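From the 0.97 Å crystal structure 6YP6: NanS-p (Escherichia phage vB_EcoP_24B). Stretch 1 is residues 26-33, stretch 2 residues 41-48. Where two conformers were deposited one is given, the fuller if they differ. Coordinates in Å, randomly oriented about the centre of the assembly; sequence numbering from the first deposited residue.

Stretch 1 (26-33) GGRAEVVS
Stretch 2, residues 41-48: KAVKLTKE

What forms the apolar centre? Two antiparallel strands, 28-33 and 41-46, run at 152° between their N-to-C directions, and Ala29, Val31, Val43 and Leu45 share one face. Ala29 CB lies 3.6 Å from Leu45 CD2 and 3.8 Å from Val43 CG2, while Val31 CG2 stands 4.3 Å from Val43 CG2. Val31 is t and Val43 p; Leu45 is m,t, and the end of its side chain comes nearer the other strand, next to Ala29. On the other face Val32 (m) places CG2 4.2 Å from Ala42 CB.

What fixes the register? Arg28, Glu30 and Val32 pair with Thr46, Lys44 and Ala42, each through two backbone hydrogen bonds: Arg28 N to Thr46 O 2.8 Å and Thr46 N to Arg28 O 3.1 Å; Glu30 N to Lys44 O 2.9 Å and Lys44 N to Glu30 O 2.8 Å; Val32 N to Ala42 O 2.8 Å and Ala42 N to Val32 O 3.0 Å. Between them sit the non-hydrogen-bonded pairs Ala29-Leu45 and Val31-Val43, with Ser33-Lys41 beyond Val32-Ala42; the CA atoms of Val31 and Val43 are 4.3 Å apart. Phi runs from -74° to -160° and psi from 111° to 173° along both strands.

How do the charged side chains meet? Glu30 (t,t) and Lys44 (all t) extend on the Val32 face, and one water bridges them, 3.0 Å from Glu30 OE1 and 3.2 Å from Lys44 NZ. Lys41 (m,m,t,t) and Ser33 (m) share a water 2.7 Å from Ser33 OG and 3.2 Å from Lys41 NZ, the latter bond weak.

Why can the chain come so close at Gly27? Gly27 has phi/psi 61°/-158°, and the positive phi by itself favours glycine; Gly27 CA packs 3.2 Å from Thr46 O and 3.6 Å from Lys47 CB, and a CB there would clash with Thr46 O.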

# COMPACT_ATOMS: atom_id res chain seq x y z
N GLY A 26 -11.11 -6.50 -11.61
CA GLY A 26 -10.25 -7.65 -11.76
C GLY A 26 -10.35 -8.56 -10.54
O GLY A 26 -10.74 -8.16 -9.45
N GLY A 27 -10.02 -9.83 -10.77
CA GLY A 27 -9.92 -10.75 -9.68
C GLY A 27 -11.20 -10.96 -8.88
O GLY A 27 -12.33 -10.76 -9.36
N ARG A 28 -11.00 -11.43 -7.65
CA ARG A 28 -12.06 -11.80 -6.74
C ARG A 28 -11.68 -11.29 -5.36
O ARG A 28 -10.52 -11.36 -4.96
CB ARG A 28 -12.21 -13.32 -6.69
CG ARG A 28 -13.33 -13.78 -5.78
CD ARG A 28 -13.44 -15.28 -5.69
NE ARG A 28 -14.54 -15.64 -4.81
CZ ARG A 28 -14.73 -16.84 -4.29
NH1 ARG A 28 -13.89 -17.83 -4.56
NH2 ARG A 28 -15.77 -17.06 -3.49
N ALA A 29 -12.67 -10.77 -4.64
CA ALA A 29 -12.52 -10.36 -3.24
C ALA A 29 -13.57 -11.15 -2.46
O ALA A 29 -14.77 -10.92 -2.62
CB ALA A 29 -12.75 -8.86 -3.10
N GLU A 30 -13.11 -12.08 -1.62
CA GLU A 30 -14.01 -12.92 -0.84
C GLU A 30 -13.82 -12.62 0.63
O GLU A 30 -12.71 -12.77 1.15
CB GLU A 30 -13.70 -14.40 -1.09
CG GLU A 30 -14.67 -15.33 -0.38
CD GLU A 30 -14.23 -16.78 -0.34
OE1 GLU A 30 -13.16 -17.11 -0.88
OE2 GLU A 30 -14.96 -17.60 0.25
N VAL A 31 -14.89 -12.21 1.31
CA VAL A 31 -14.80 -12.01 2.76
C VAL A 31 -14.77 -13.38 3.42
O VAL A 31 -15.62 -14.24 3.16
CB VAL A 31 -15.98 -11.16 3.26
CG1 VAL A 31 -15.89 -10.98 4.76
CG2 VAL A 31 -15.98 -9.81 2.56
N VAL A 32 -13.76 -13.60 4.26
CA VAL A 32 -13.49 -14.90 4.84
C VAL A 32 -13.33 -14.76 6.35
O VAL A 32 -13.15 -13.66 6.88
CB VAL A 32 -12.22 -15.56 4.26
CG1 VAL A 32 -12.42 -15.87 2.80
CG2 VAL A 32 -10.99 -14.68 4.48
N SER A 33 -13.40 -15.90 7.02
CA SER A 33 -13.09 -15.98 8.44
C SER A 33 -11.60 -16.24 8.64
O SER A 33 -11.01 -17.09 7.96
CB SER A 33 -13.89 -17.11 9.09
OG SER A 33 -15.27 -16.84 9.02
N LYS A 41 -12.39 -11.59 10.80
CA LYS A 41 -12.68 -11.44 9.39
C LYS A 41 -11.46 -10.93 8.63
O LYS A 41 -10.55 -10.33 9.20
CB LYS A 41 -13.82 -10.43 9.16
CG LYS A 41 -15.12 -10.82 9.82
CD LYS A 41 -15.73 -12.03 9.15
CE LYS A 41 -17.10 -12.34 9.70
NZ LYS A 41 -17.76 -13.39 8.87
N ALA A 42 -11.49 -11.17 7.33
CA ALA A 42 -10.51 -10.62 6.39
C ALA A 42 -11.15 -10.69 5.01
O ALA A 42 -12.17 -11.35 4.81
CB ALA A 42 -9.22 -11.43 6.41
N VAL A 43 -10.56 -10.00 4.05
CA VAL A 43 -10.95 -10.14 2.65
C VAL A 43 -9.78 -10.77 1.90
O VAL A 43 -8.64 -10.30 1.99
CB VAL A 43 -11.48 -8.84 2.03
CG1 VAL A 43 -10.38 -7.81 1.84
CG2 VAL A 43 -12.17 -9.14 0.68
N LYS A 44 -10.07 -11.85 1.20
CA LYS A 44 -9.08 -12.61 0.45
C LYS A 44 -9.13 -12.16 -1.00
O LYS A 44 -10.18 -12.23 -1.65
CB LYS A 44 -9.41 -14.09 0.56
CG LYS A 44 -8.52 -15.02 -0.25
CD LYS A 44 -8.89 -16.48 0.03
CE LYS A 44 -8.26 -17.46 -0.94
NZ LYS A 44 -8.73 -18.86 -0.71
N LEU A 45 -7.99 -11.71 -1.50
CA LEU A 45 -7.86 -11.16 -2.84
C LEU A 45 -7.05 -12.12 -3.70
O LEU A 45 -5.91 -12.47 -3.37
CB LEU A 45 -7.18 -9.79 -2.78
CG LEU A 45 -7.87 -8.79 -1.84
CD1 LEU A 45 -7.08 -7.49 -1.80
CD2 LEU A 45 -9.29 -8.50 -2.22
N THR A 46 -7.67 -12.55 -4.79
CA THR A 46 -7.09 -13.47 -5.74
C THR A 46 -7.49 -13.04 -7.14
O THR A 46 -8.30 -12.14 -7.34
CB THR A 46 -7.61 -14.91 -5.52
OG1 THR A 46 -9.03 -14.95 -5.68
CG2 THR A 46 -7.21 -15.44 -4.15
N LYS A 47 -6.91 -13.72 -8.13
CA LYS A 47 -7.33 -13.56 -9.52
C LYS A 47 -6.97 -14.83 -10.27
O LYS A 47 -6.25 -15.70 -9.77
CB LYS A 47 -6.73 -12.29 -10.16
CG LYS A 47 -5.22 -12.09 -9.98
CD LYS A 47 -4.41 -12.92 -10.96
CE LYS A 47 -2.91 -12.72 -10.77
NZ LYS A 47 -2.40 -11.46 -11.35
N GLU A 48 -7.48 -14.94 -11.49
CA GLU A 48 -7.11 -16.04 -12.37
C GLU A 48 -5.79 -15.68 -13.05
O GLU A 48 -5.72 -14.68 -13.77
CB GLU A 48 -8.20 -16.29 -13.41
CG GLU A 48 -9.52 -16.79 -12.84
CD GLU A 48 -9.40 -18.14 -12.15
OE1 GLU A 48 -8.43 -18.87 -12.43
OE2 GLU A 48 -10.28 -18.47 -11.33
O HOH W 1 -11.60 -19.20 0.58
O HOH W 2 -16.89 -14.78 6.10
O HOH W 3 -16.29 -15.26 11.02